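Local coordinates for protein MaoC-like dehydratase (Phytophthora Capsici, PDB 3KH8) that probably catalyses the reversible hydration and dehydration of enoyl-CoA thioesters, as a MaoC-like lyase related to the hydratase 2 part of peroxisomal multifunctional enzymes, at residues V101-E106 with S226-S231; I123-Q128 with L177-F182; T147-F152 with M161-Q166; R278-S283 with I316-E321. All coordinates share one frame; numbering follows the deposited sequence.

In the fold
Interactions 2, 3 and 4 belong to one antiparallel sheet, and interaction 1 joins two loops outside it. Across the sheet the segments follow the order 147-152, 161-166, 177-182, 123-128, 278-283 and 316-321. The centre of interaction 2 lies about 10 Å from that of interaction 3 and about 11 Å from that of interaction 4. The seam between the MFE-2 hydratase 2 and MaoC-like halves runs between 123-128 and 278-283, where Gly-126 O faces Phe-281 N at 2.8 Å. Interaction 1 ties the same two halves through loops, with its centre about 16 Å from that of interaction 2. Its 226-231 loop carries a hydratase 2-like sequence, so this end probably borders the active site.

Interaction 1 (V101-E106 with S226-S231)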
loop_
_atom_site.group_PDB
_atom_site.type_symbol
_atom_site.label_atom_id
_atom_site.label_comp_id
_atom_site.label_asym_id
_atom_site.label_seq_id
_atom_site.Cartn_x
_atom_site.Cartn_y
_atom_site.Cartn_z
ATOM N N VAL A 101 11.354 -7.457 0.513
ATOM C CA VAL A 101 12.006 -8.613 1.129
ATOM C C VAL A 101 11.934 -9.781 0.144
ATOM O O VAL A 101 10.881 -10.406 0.002
ATOM C CB VAL A 101 11.341 -9.005 2.484
ATOM C CG1 VAL A 101 12.063 -10.203 3.127
ATOM C CG2 VAL A 101 11.314 -7.820 3.440
ATOM N N PRO A 102 13.044 -10.068 -0.563
ATOM C CA PRO A 102 13.036 -11.192 -1.503
ATOM C C PRO A 102 12.644 -12.508 -0.824
ATOM O O PRO A 102 13.087 -12.792 0.290
ATOM C CB PRO A 102 14.481 -11.228 -2.015
ATOM C CG PRO A 102 14.925 -9.792 -1.911
ATOM C CD PRO A 102 14.324 -9.332 -0.608
ATOM N N PHE A 103 11.794 -13.279 -1.496
ATOM C CA PHE A 103 11.226 -14.501 -0.931
ATOM C C PHE A 103 12.132 -15.702 -1.220
ATOM O O PHE A 103 12.616 -15.844 -2.342
ATOM C CB PHE A 103 9.819 -14.747 -1.501
ATOM C CG PHE A 103 9.081 -15.879 -0.832
ATOM C CD1 PHE A 103 8.308 -15.649 0.305
ATOM C CD2 PHE A 103 9.166 -17.175 -1.335
ATOM C CE1 PHE A 103 7.633 -16.697 0.933
ATOM C CE2 PHE A 103 8.498 -18.228 -0.718
ATOM C CZ PHE A 103 7.729 -17.991 0.419
ATOM N N PRO A 104 12.358 -16.572 -0.211
ATOM C CA PRO A 104 11.852 -16.465 1.161
ATOM C C PRO A 104 12.778 -15.652 2.068
ATOM O O PRO A 104 13.994 -15.697 1.887
ATOM C CB PRO A 104 11.799 -17.922 1.628
ATOM C CG PRO A 104 12.867 -18.620 0.843
ATOM C CD PRO A 104 13.118 -17.821 -0.420
ATOM N N PRO A 105 12.205 -14.906 3.033
ATOM C CA PRO A 105 12.986 -14.164 4.029
ATOM C C PRO A 105 13.917 -15.083 4.825
ATOM O O PRO A 105 13.562 -16.234 5.095
ATOM C CB PRO A 105 11.912 -13.589 4.956
ATOM C CG PRO A 105 10.688 -13.529 4.136
ATOM C CD PRO A 105 10.757 -14.661 3.171
ATOM N N GLU A 106 15.093 -14.574 5.196
ATOM C CA GLU A 106 16.084 -15.366 5.935
ATOM C C GLU A 106 15.505 -15.928 7.236
ATOM O O GLU A 106 15.895 -17.003 7.691
ATOM C CB GLU A 106 17.357 -14.550 6.214
ATOM C CG GLU A 106 17.218 -13.481 7.295
ATOM C CD GLU A 106 18.537 -12.815 7.664
ATOM O OE1 GLU A 106 19.579 -13.504 7.733
ATOM O OE2 GLU A 106 18.524 -11.591 7.898
ATOM N N SER A 226 3.478 -5.798 2.598
ATOM C CA SER A 226 3.611 -6.008 4.037
ATOM C C SER A 226 4.632 -7.096 4.395
ATOM O O SER A 226 4.834 -7.392 5.574
ATOM C CB SER A 226 2.243 -6.298 4.670
ATOM O OG SER A 226 1.445 -5.124 4.692
ATOM N N GLY A 227 5.269 -7.695 3.388
ATOM C CA GLY A 227 6.397 -8.589 3.647
ATOM C C GLY A 227 6.540 -9.863 2.838
ATOM O O GLY A 227 7.646 -10.407 2.746
ATOM N N ASP A 228 5.439 -10.354 2.264
ATOM C CA ASP A 228 5.465 -11.617 1.516
ATOM C C ASP A 228 5.483 -11.390 0.003
ATOM O O ASP A 228 4.434 -11.246 -0.631
ATOM C CB ASP A 228 4.300 -12.531 1.935
ATOM C CG ASP A 228 4.364 -13.915 1.287
ATOM O OD1 ASP A 228 5.236 -14.155 0.421
ATOM O OD2 ASP A 228 3.530 -14.772 1.647
ATOM N N TYR A 229 6.691 -11.399 -0.562
ATOM C CA TYR A 229 6.914 -11.067 -1.969
ATOM C C TYR A 229 6.991 -12.288 -2.896
ATOM O O TYR A 229 7.360 -12.166 -4.068
ATOM C CB TYR A 229 8.158 -10.166 -2.114
ATOM C CG TYR A 229 7.986 -8.805 -1.469
ATOM C CD1 TYR A 229 7.602 -7.696 -2.226
ATOM C CD2 TYR A 229 8.185 -8.626 -0.097
ATOM C CE1 TYR A 229 7.434 -6.443 -1.631
ATOM C CE2 TYR A 229 8.013 -7.388 0.502
ATOM C CZ TYR A 229 7.639 -6.301 -0.269
ATOM O OH TYR A 229 7.469 -5.071 0.330
ATOM N N ASN A 230 6.608 -13.451 -2.368
ATOM C CA ASN A 230 6.476 -14.689 -3.147
ATOM C C ASN A 230 5.877 -14.450 -4.535
ATOM O O ASN A 230 4.774 -13.904 -4.663
ATOM C CB ASN A 230 5.621 -15.701 -2.364
ATOM C CG ASN A 230 5.709 -17.124 -2.919
ATOM O OD1 ASN A 230 6.078 -17.345 -4.075
ATOM N ND2 ASN A 230 5.360 -18.096 -2.084
ATOM N N SER A 231 6.610 -14.869 -5.568
ATOM C CA SER A 231 6.193 -14.688 -6.962
ATOM C C SER A 231 4.881 -15.400 -7.302
ATOM O O SER A 231 4.211 -15.040 -8.269
ATOM C CB SER A 231 7.301 -15.144 -7.921
ATOM O OG SER A 231 7.620 -16.510 -7.710
HETATM O O HOH W 1 9.020 -12.140 1.157
#
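The two irregular loops come closest at Phe-103 and Asn-230, whose CA atoms are 5.2 Å apart. Val-101 lies opposite Gly-227 at a wider spacing. The backbones meet through a water rather than directly. This water donates to Val-101 O and Gly-227 O and accepts from Tyr-229 N. The bond to Gly-227 O is the shortest, at 2.7 Å. The same water lies at the edges of both the Phe-103 and Tyr-229 rings.

Phe-103 is held between two neighbours. Asn-230 CB sits over one face, 3.7 Å from the ring centroid, in a CH-pi contact. Pro-104 CB covers the opposite face. The ring reaches across to Asn-230 because Phe-103 CG is turned away from its own backbone N (chi1 -172°). The Asn-230 amide stacks on it with planes 18° apart, and Asn-230 ND2 lies 3.4 Å from Phe-103 CE2. Asn-230 OD1 is bonded to Leu-232 N. Asp-228 OD1 comes within 3.4 Å of Phe-103 CD1. It also accepts from Asn-230 N at 3.2 Å, which closes an Asx turn. Val-101 O lies 3.2 Å from Tyr-229 CD2, and Val-101 CB packs on the same ring carbon. Tyr-229 also touches Arg-57 of the second subunit.

The sequence from Gly-227 to Asn-230 fits the hydratase 2 motif of MaoC-like enzymes, so these loops probably border the active site, as in relatives.

Interaction 2 (I123-Q128 with L177-F182); sequences ILHGEQ and LISGSF
Leu-124 and Phe-182 lie side by side on one face of the antiparallel pair, pointing the same way. Leu-124 CD1 packs on Phe-182 CB at 3.8 Å and also meets the edge of the phenyl ring. Leu-124 CG sits between the backbone N and the carbonyl carbon (chi1 61°). With chi2 at -63°, both methyls lie near Phe-182 CB. On the same face Glu-127 CB lies 4.0 Å from Gly-180 CA.

The other face carries His-125, Gln-128, Ser-179 and Ser-181. The His-125 imidazole reaches over toward the partner strand, with His-125 NE2 3.2 Å from Ser-179 OG. Gly-180 O lies at the ring edge, near its plane. Gln-128 bends at chi2 (66°) and brings its OE1 back to the ring. The bond from His-125 NE2 to Gln-128 OE1 is weak, at 3.0 Å. The His-125 ring also meets that of Phe-281, and Leu-252 of helix 251-266 touches both His-125 and Gln-128.

The backbone pairs Leu-124 with Phe-182 through two bonds, of which Phe-182 N to Leu-124 O is 2.8 Å. Gly-126 N and Glu-127 N then both donate to Gly-180 O. Gly-180 N returns a nearly straight bond to Glu-127 O. The shared acceptor marks a classic beta bulge, set in the curved antiparallel sheet of a hot dog fold.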
loop_
_atom_site.group_PDB
_atom_site.type_symbol
_atom_site.label_atom_id
_atom_site.label_comp_id
_atom_site.label_asym_id
_atom_site.label_seq_id
_atom_site.Cartn_x
_atom_site.Cartn_y
_atom_site.Cartn_z
ATOM N N ILE A 123 5.185 -28.579 -0.394
ATOM C CA ILE A 123 4.865 -27.855 0.839
ATOM C C ILE A 123 3.768 -26.809 0.609
ATOM O O ILE A 123 3.705 -26.175 -0.452
ATOM C CB ILE A 123 6.132 -27.204 1.485
ATOM C CG1 ILE A 123 5.956 -27.057 3.001
ATOM C CG2 ILE A 123 6.463 -25.856 0.842
ATOM C CD1 ILE A 123 7.253 -26.822 3.762
ATOM N N LEU A 124 2.893 -26.652 1.598
ATOM C CA LEU A 124 1.905 -25.575 1.588
ATOM C C LEU A 124 1.625 -25.050 2.992
ATOM O O LEU A 124 1.745 -25.786 3.976
ATOM C CB LEU A 124 0.604 -25.989 0.867
ATOM C CG LEU A 124 -0.355 -27.136 1.256
ATOM C CD1 LEU A 124 0.281 -28.524 1.178
ATOM C CD2 LEU A 124 -1.056 -26.925 2.604
ATOM N N HIS A 125 1.273 -23.771 3.073
ATOM C CA HIS A 125 0.867 -23.162 4.330
ATOM C C HIS A 125 -0.551 -23.617 4.656
ATOM O O HIS A 125 -1.526 -23.138 4.072
ATOM C CB HIS A 125 0.974 -21.634 4.253
ATOM C CG HIS A 125 0.797 -20.945 5.572
ATOM N ND1 HIS A 125 0.410 -19.627 5.673
ATOM C CD2 HIS A 125 0.944 -21.393 6.842
ATOM C CE1 HIS A 125 0.338 -19.288 6.948
ATOM N NE2 HIS A 125 0.653 -20.343 7.678
ATOM N N GLY A 126 -0.648 -24.565 5.583
ATOM C CA GLY A 126 -1.904 -25.240 5.875
ATOM C C GLY A 126 -2.703 -24.659 7.021
ATOM O O GLY A 126 -3.931 -24.686 6.990
ATOM N N GLU A 127 -2.003 -24.142 8.034
ATOM C CA GLU A 127 -2.633 -23.682 9.270
ATOM C C GLU A 127 -1.958 -22.426 9.821
ATOM O O GLU A 127 -0.753 -22.233 9.649
ATOM C CB GLU A 127 -2.592 -24.786 10.335
ATOM C CG GLU A 127 -3.420 -26.027 10.001
ATOM C CD GLU A 127 -3.353 -27.115 11.062
ATOM O OE1 GLU A 127 -2.714 -26.911 12.117
ATOM O OE2 GLU A 127 -3.951 -28.190 10.836
ATOM N N GLN A 128 -2.742 -21.586 10.492
ATOM C CA GLN A 128 -2.204 -20.418 11.185
ATOM C C GLN A 128 -2.947 -20.142 12.485
ATOM O O GLN A 128 -4.178 -20.141 12.524
ATOM C CB GLN A 128 -2.240 -19.172 10.290
ATOM C CG GLN A 128 -1.526 -17.953 10.892
ATOM C CD GLN A 128 -0.028 -18.172 11.028
ATOM O OE1 GLN A 128 0.632 -18.586 10.079
ATOM N NE2 GLN A 128 0.507 -17.909 12.214
ATOM N N LEU A 177 2.621 -16.859 17.662
ATOM C CA LEU A 177 2.140 -17.355 16.378
ATOM C C LEU A 177 2.530 -18.814 16.215
ATOM O O LEU A 177 3.634 -19.209 16.586
ATOM C CB LEU A 177 2.738 -16.549 15.217
ATOM C CG LEU A 177 2.845 -15.020 15.281
ATOM C CD1 LEU A 177 3.579 -14.497 14.047
ATOM C CD2 LEU A 177 1.487 -14.364 15.406
ATOM N N ILE A 178 1.619 -19.612 15.671
ATOM C CA ILE A 178 1.958 -20.966 15.243
ATOM C C ILE A 178 1.545 -21.152 13.789
ATOM O O ILE A 178 0.367 -21.015 13.440
ATOM C CB ILE A 178 1.321 -22.063 16.139
ATOM C CG1 ILE A 178 1.781 -21.898 17.593
ATOM C CG2 ILE A 178 1.676 -23.461 15.605
ATOM C CD1 ILE A 178 0.906 -22.611 18.614
ATOM N N SER A 179 2.537 -21.446 12.954
ATOM C CA SER A 179 2.331 -21.680 11.535
ATOM C C SER A 179 2.426 -23.172 11.241
ATOM O O SER A 179 3.375 -23.833 11.668
ATOM C CB SER A 179 3.381 -20.921 10.721
ATOM O OG SER A 179 3.256 -21.200 9.336
ATOM N N GLY A 180 1.442 -23.694 10.513
ATOM C CA GLY A 180 1.436 -25.098 10.116
ATOM C C GLY A 180 1.730 -25.279 8.640
ATOM O O GLY A 180 0.982 -24.795 7.788
ATOM N N SER A 181 2.834 -25.962 8.341
ATOM C CA SER A 181 3.186 -26.315 6.964
ATOM C C SER A 181 2.892 -27.786 6.705
ATOM O O SER A 181 3.205 -28.644 7.533
ATOM C CB SER A 181 4.660 -26.022 6.675
ATOM O OG SER A 181 4.904 -24.628 6.619
ATOM N N PHE A 182 2.284 -28.072 5.559
ATOM C CA PHE A 182 1.976 -29.447 5.185
ATOM C C PHE A 182 2.873 -29.921 4.049
ATOM O O PHE A 182 2.964 -29.275 3.006
ATOM C CB PHE A 182 0.498 -29.602 4.819
ATOM C CG PHE A 182 0.047 -31.034 4.687
ATOM C CD1 PHE A 182 -0.215 -31.804 5.819
ATOM C CD2 PHE A 182 -0.128 -31.610 3.432
ATOM C CE1 PHE A 182 -0.637 -33.127 5.701
ATOM C CE2 PHE A 182 -0.551 -32.930 3.305
ATOM C CZ PHE A 182 -0.807 -33.689 4.442
#

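Interaction 3 (T147-F152 with M161-Q166)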
loop_
_atom_site.group_PDB
_atom_site.type_symbol
_atom_site.label_atom_id
_atom_site.label_comp_id
_atom_site.label_asym_id
_atom_site.label_seq_id
_atom_site.Cartn_x
_atom_site.Cartn_y
_atom_site.Cartn_z
ATOM N N THR A 147 11.809 -18.100 17.305
ATOM C CA THR A 147 11.146 -19.118 16.495
ATOM C C THR A 147 11.707 -20.522 16.715
ATOM O O THR A 147 12.918 -20.709 16.847
ATOM C CB THR A 147 11.104 -18.739 14.988
ATOM O OG1 THR A 147 10.752 -19.887 14.203
ATOM C CG2 THR A 147 12.433 -18.204 14.516
ATOM N N LYS A 148 10.799 -21.496 16.759
ATOM C CA LYS A 148 11.143 -22.884 17.033
ATOM C C LYS A 148 10.120 -23.834 16.417
ATOM O O LYS A 148 8.912 -23.587 16.487
ATOM C CB LYS A 148 11.206 -23.117 18.543
ATOM C CG LYS A 148 12.044 -24.313 18.948
ATOM C CD LYS A 148 11.657 -24.821 20.326
ATOM C CE LYS A 148 12.778 -25.656 20.949
ATOM N NZ LYS A 148 13.315 -26.696 20.026
ATOM N N VAL A 149 10.611 -24.918 15.818
ATOM C CA VAL A 149 9.741 -25.995 15.339
ATOM C C VAL A 149 9.254 -26.789 16.554
ATOM O O VAL A 149 10.065 -27.321 17.316
ATOM C CB VAL A 149 10.466 -26.919 14.332
ATOM C CG1 VAL A 149 9.568 -28.090 13.925
ATOM C CG2 VAL A 149 10.902 -26.135 13.101
ATOM N N ILE A 150 7.934 -26.852 16.734
ATOM C CA ILE A 150 7.335 -27.467 17.930
ATOM C C ILE A 150 6.587 -28.779 17.658
ATOM O O ILE A 150 6.250 -29.508 18.594
ATOM C CB ILE A 150 6.414 -26.479 18.704
ATOM C CG1 ILE A 150 5.261 -25.989 17.814
ATOM C CG2 ILE A 150 7.235 -25.317 19.270
ATOM C CD1 ILE A 150 4.147 -25.280 18.566
ATOM N N SER A 151 6.323 -29.062 16.384
ATOM C CA SER A 151 5.656 -30.297 15.977
ATOM C C SER A 151 6.150 -30.801 14.631
ATOM O O SER A 151 6.464 -30.014 13.738
ATOM C CB SER A 151 4.136 -30.107 15.909
ATOM O OG SER A 151 3.585 -29.878 17.190
ATOM N N PHE A 152 6.211 -32.123 14.503
ATOM C CA PHE A 152 6.486 -32.784 13.237
ATOM C C PHE A 152 5.646 -34.058 13.203
ATOM O O PHE A 152 6.080 -35.117 13.670
ATOM C CB PHE A 152 7.980 -33.095 13.098
ATOM C CG PHE A 152 8.449 -33.218 11.674
ATOM C CD1 PHE A 152 8.837 -32.090 10.955
ATOM C CD2 PHE A 152 8.512 -34.461 11.053
ATOM C CE1 PHE A 152 9.273 -32.197 9.639
ATOM C CE2 PHE A 152 8.948 -34.580 9.733
ATOM C CZ PHE A 152 9.331 -33.446 9.027
ATOM N N MET A 161 4.290 -29.838 9.815
ATOM C CA MET A 161 5.320 -29.169 10.603
ATOM C C MET A 161 4.765 -27.873 11.190
ATOM O O MET A 161 4.296 -27.000 10.457
ATOM C CB MET A 161 6.561 -28.879 9.750
ATOM C CG MET A 161 7.746 -28.350 10.553
ATOM S SD MET A 161 9.255 -28.128 9.587
ATOM C CE MET A 161 8.881 -26.641 8.660
ATOM N N GLU A 162 4.816 -27.759 12.513
ATOM C CA GLU A 162 4.365 -26.550 13.194
ATOM C C GLU A 162 5.553 -25.722 13.666
ATOM O O GLU A 162 6.411 -26.221 14.394
ATOM C CB GLU A 162 3.453 -26.884 14.374
ATOM C CG GLU A 162 2.108 -27.490 13.987
ATOM C CD GLU A 162 1.144 -27.562 15.160
ATOM O OE1 GLU A 162 1.557 -28.003 16.254
ATOM O OE2 GLU A 162 -0.031 -27.178 14.987
ATOM N N THR A 163 5.592 -24.463 13.234
ATOM C CA THR A 163 6.641 -23.519 13.626
ATOM C C THR A 163 6.046 -22.399 14.475
ATOM O O THR A 163 5.165 -21.654 14.025
ATOM C CB THR A 163 7.373 -22.926 12.394
ATOM O OG1 THR A 163 7.979 -23.983 11.641
ATOM C CG2 THR A 163 8.455 -21.929 12.815
ATOM N N GLN A 164 6.533 -22.299 15.708
ATOM C CA GLN A 164 6.073 -21.304 16.656
ATOM C C GLN A 164 6.967 -20.070 16.626
ATOM O O GLN A 164 8.187 -20.178 16.523
ATOM C CB GLN A 164 6.048 -21.900 18.064
ATOM C CG GLN A 164 5.613 -20.942 19.162
ATOM C CD GLN A 164 5.595 -21.606 20.527
ATOM O OE1 GLN A 164 4.869 -22.571 20.746
ATOM N NE2 GLN A 164 6.399 -21.089 21.451
ATOM N N THR A 165 6.340 -18.902 16.714
ATOM C CA THR A 165 7.059 -17.640 16.842
ATOM C C THR A 165 6.501 -16.871 18.028
ATOM O O THR A 165 5.298 -16.624 18.109
ATOM C CB THR A 165 6.956 -16.786 15.558
ATOM O OG1 THR A 165 7.502 -17.518 14.458
ATOM C CG2 THR A 165 7.725 -15.474 15.712
ATOM N N GLN A 166 7.382 -16.513 18.953
ATOM C CA GLN A 166 7.010 -15.678 20.083
ATOM C C GLN A 166 7.630 -14.292 19.931
ATOM O O GLN A 166 8.844 -14.165 19.761
ATOM C CB GLN A 166 7.452 -16.327 21.398
ATOM C CG GLN A 166 6.623 -17.539 21.805
ATOM C CD GLN A 166 7.155 -18.219 23.053
ATOM O OE1 GLN A 166 8.160 -18.932 23.006
ATOM N NE2 GLN A 166 6.483 -18.001 24.177
#
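Ser-151 and Glu-162 form the tight, buried part of this hairpin. Ser-151 OG donates to Glu-162 OE1 at 2.9 Å, on the anti side and 19° out of the carboxylate plane. The CB atoms of Ser-151 and Glu-162 are also close, at 3.6 Å. Glu-162 CG lies beside its own backbone N (chi1 -67°), and this carries the carboxylate along the serine. Ile-150 CG1 closes in on Glu-162 CB from the next position.

The backbone is bulged here. Ile-150 N donates to Glu-162 O at 2.9 Å, and Ser-151 N makes a weak bond to the same oxygen, in a classic beta bulge.

On the other face Met-161 fills the corner between Val-149 and Phe-152. Met-161 CG touches Val-149 CG1 at 3.8 Å. Met-161 SD lies at the edge of the Phe-152 ring, 5.3 Å from its centroid, in a Met-aromatic contact. Ile-42 of helix 39-44 packs on Val-149 and Phe-152.

Toward Thr-147 the backbone stays close, but the side chains hold less firmly. Lys-148 and Gln-164 keep a pair of backbone bonds, while the lysine chain leads away and Lys-148 NZ bonds to Leu-43 O and Ser-45 O. Thr-147 OG1 makes a weak bond to Gln-164 O at 3.5 Å.

Glu-162 OE1 also forms a salt bridge with Arg-194 NE, and Arg-194 N is bonded to Ser-151 OG. With the serine hydroxyl donating as well, this buried carboxylate is probably kept ionised.

Interaction 4 (R278-S283 with I316-E321)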
loop_
_atom_site.group_PDB
_atom_site.type_symbol
_atom_site.label_atom_id
_atom_site.label_comp_id
_atom_site.label_asym_id
_atom_site.label_seq_id
_atom_site.Cartn_x
_atom_site.Cartn_y
_atom_site.Cartn_z
ATOM N N ARG A 278 -7.408 -18.900 15.091
ATOM C CA ARG A 278 -6.739 -19.997 14.393
ATOM C C ARG A 278 -7.595 -20.516 13.243
ATOM O O ARG A 278 -8.826 -20.547 13.335
ATOM C CB ARG A 278 -6.353 -21.125 15.355
ATOM C CG ARG A 278 -7.515 -21.781 16.102
ATOM C CD ARG A 278 -6.992 -22.923 16.953
ATOM N NE ARG A 278 -8.020 -23.521 17.803
ATOM C CZ ARG A 278 -8.371 -24.804 17.772
ATOM N NH1 ARG A 278 -7.783 -25.647 16.927
ATOM N NH2 ARG A 278 -9.308 -25.248 18.598
ATOM N N VAL A 279 -6.939 -20.908 12.156
ATOM C CA VAL A 279 -7.633 -21.295 10.934
ATOM C C VAL A 279 -6.848 -22.388 10.230
ATOM O O VAL A 279 -5.678 -22.637 10.555
ATOM C CB VAL A 279 -7.781 -20.095 9.939
ATOM C CG1 VAL A 279 -8.530 -18.921 10.572
ATOM C CG2 VAL A 279 -6.415 -19.640 9.394
ATOM N N ARG A 280 -7.492 -23.038 9.267
ATOM C CA ARG A 280 -6.744 -23.770 8.257
ATOM C C ARG A 280 -7.097 -23.250 6.873
ATOM O O ARG A 280 -8.211 -22.775 6.643
ATOM C CB ARG A 280 -6.930 -25.290 8.373
ATOM C CG ARG A 280 -8.258 -25.823 7.893
ATOM C CD ARG A 280 -8.338 -27.344 8.074
ATOM N NE ARG A 280 -9.730 -27.781 8.088
ATOM C CZ ARG A 280 -10.474 -27.891 9.185
ATOM N NH1 ARG A 280 -9.963 -27.621 10.380
ATOM N NH2 ARG A 280 -11.733 -28.285 9.085
ATOM N N PHE A 281 -6.137 -23.324 5.962
ATOM C CA PHE A 281 -6.350 -22.888 4.595
ATOM C C PHE A 281 -6.718 -24.097 3.754
ATOM O O PHE A 281 -5.914 -25.017 3.575
ATOM C CB PHE A 281 -5.108 -22.165 4.067
ATOM C CG PHE A 281 -4.657 -21.038 4.953
ATOM C CD1 PHE A 281 -5.349 -19.828 4.970
ATOM C CD2 PHE A 281 -3.560 -21.193 5.795
ATOM C CE1 PHE A 281 -4.947 -18.783 5.803
ATOM C CE2 PHE A 281 -3.149 -20.149 6.637
ATOM C CZ PHE A 281 -3.846 -18.944 6.637
ATOM N N SER A 282 -7.944 -24.094 3.247
ATOM C CA SER A 282 -8.521 -25.305 2.667
ATOM C C SER A 282 -8.487 -25.326 1.143
ATOM O O SER A 282 -8.372 -26.394 0.544
ATOM C CB SER A 282 -9.940 -25.526 3.199
ATOM O OG SER A 282 -10.668 -24.315 3.207
ATOM N N SER A 283 -8.580 -24.152 0.523
ATOM C CA SER A 283 -8.496 -24.028 -0.935
ATOM C C SER A 283 -8.087 -22.604 -1.319
ATOM O O SER A 283 -8.211 -21.688 -0.500
ATOM C CB SER A 283 -9.822 -24.426 -1.600
ATOM O OG SER A 283 -10.808 -23.424 -1.430
ATOM N N ILE A 316 -12.385 -21.286 1.670
ATOM C CA ILE A 316 -10.948 -21.014 1.546
ATOM C C ILE A 316 -10.243 -20.986 2.902
ATOM O O ILE A 316 -9.057 -21.289 3.002
ATOM C CB ILE A 316 -10.659 -19.710 0.750
ATOM C CG1 ILE A 316 -11.321 -18.488 1.412
ATOM C CG2 ILE A 316 -11.105 -19.873 -0.705
ATOM C CD1 ILE A 316 -10.862 -17.132 0.869
ATOM N N VAL A 317 -10.991 -20.609 3.934
ATOM C CA VAL A 317 -10.507 -20.606 5.306
ATOM C C VAL A 317 -11.521 -21.414 6.116
ATOM O O VAL A 317 -12.698 -21.054 6.191
ATOM C CB VAL A 317 -10.397 -19.168 5.861
ATOM C CG1 VAL A 317 -9.897 -19.181 7.283
ATOM C CG2 VAL A 317 -9.480 -18.307 4.981
ATOM N N ASP A 318 -11.058 -22.514 6.704
ATOM C CA ASP A 318 -11.943 -23.458 7.384
ATOM C C ASP A 318 -11.498 -23.658 8.829
ATOM O O ASP A 318 -10.378 -23.279 9.200
ATOM C CB ASP A 318 -11.942 -24.796 6.634
ATOM C CG ASP A 318 -13.262 -25.561 6.760
ATOM O OD1 ASP A 318 -14.112 -25.231 7.618
ATOM O OD2 ASP A 318 -13.442 -26.517 5.981
ATOM N N GLY A 319 -12.387 -24.238 9.636
ATOM C CA GLY A 319 -12.092 -24.558 11.034
ATOM C C GLY A 319 -11.670 -23.355 11.861
ATOM O O GLY A 319 -10.804 -23.462 12.729
ATOM N N GLY A 320 -12.290 -22.211 11.595
ATOM C CA GLY A 320 -11.927 -20.971 12.262
ATOM C C GLY A 320 -12.446 -20.878 13.682
ATOM O O GLY A 320 -13.627 -21.125 13.935
ATOM N N GLU A 321 -11.551 -20.537 14.606
ATOM C CA GLU A 321 -11.924 -20.275 15.993
ATOM C C GLU A 321 -11.382 -18.918 16.429
ATOM O O GLU A 321 -10.174 -18.679 16.400
ATOM C CB GLU A 321 -11.412 -21.377 16.922
ATOM C CG GLU A 321 -11.715 -21.127 18.394
ATOM C CD GLU A 321 -11.035 -22.127 19.300
ATOM O OE1 GLU A 321 -11.556 -23.249 19.444
ATOM O OE2 GLU A 321 -9.976 -21.785 19.867
HETATM O O HOH W 2 -11.179 -28.428 5.768
HETATM O O HOH W 3 -7.019 -20.260 1.532
#
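A bulged antiparallel pairing in the MaoC-like hot dog domain sets Arg-278 against Glu-321 and Arg-280 against Asp-318. Between the two pairs the register slips by one residue, at the Gly-319 turn. The two bonds of the second pair are nearly straight, and Arg-280 N to Asp-318 O measures 2.9 Å.

Two arginines lie along one face. Arg-278 extends from CG to NE and meets the Glu-321 carboxylate with planes 85° apart. Arg-278 NH2 forms a salt bridge to Glu-321 OE1 at 3.1 Å, reaching it from above the carboxylate plane. Arg-278 NE makes a weaker bond to Glu-321 OE2. Ala-198 O is a further partner of Arg-278 NH2. Arg-280 runs beside Asp-318, with one guanidinium face over Asp-318 CB and Gly-319 CA. Its salt bridge is long, 4.0 Å from Arg-280 NH2 to Asp-318 OD2. A water bridges the two side chains, accepting from Arg-280 NE and donating to Asp-318 OD2. Asp-318 OD1 accepts from Gly-319 N at 2.8 Å, at the turn, and also from Gln-306 NE2.

Val-279 and Val-317 pack on the side where helix 251-266 lies. Val-317 CG1, anti to its backbone N (chi1 180°), presses on Val-279 CB at 3.5 Å.

At the far end Ser-282 N bonds to Ile-316 O. A second water donates both to that oxygen and to Ser-283 O, lying 2.7 Å from Ile-316 O.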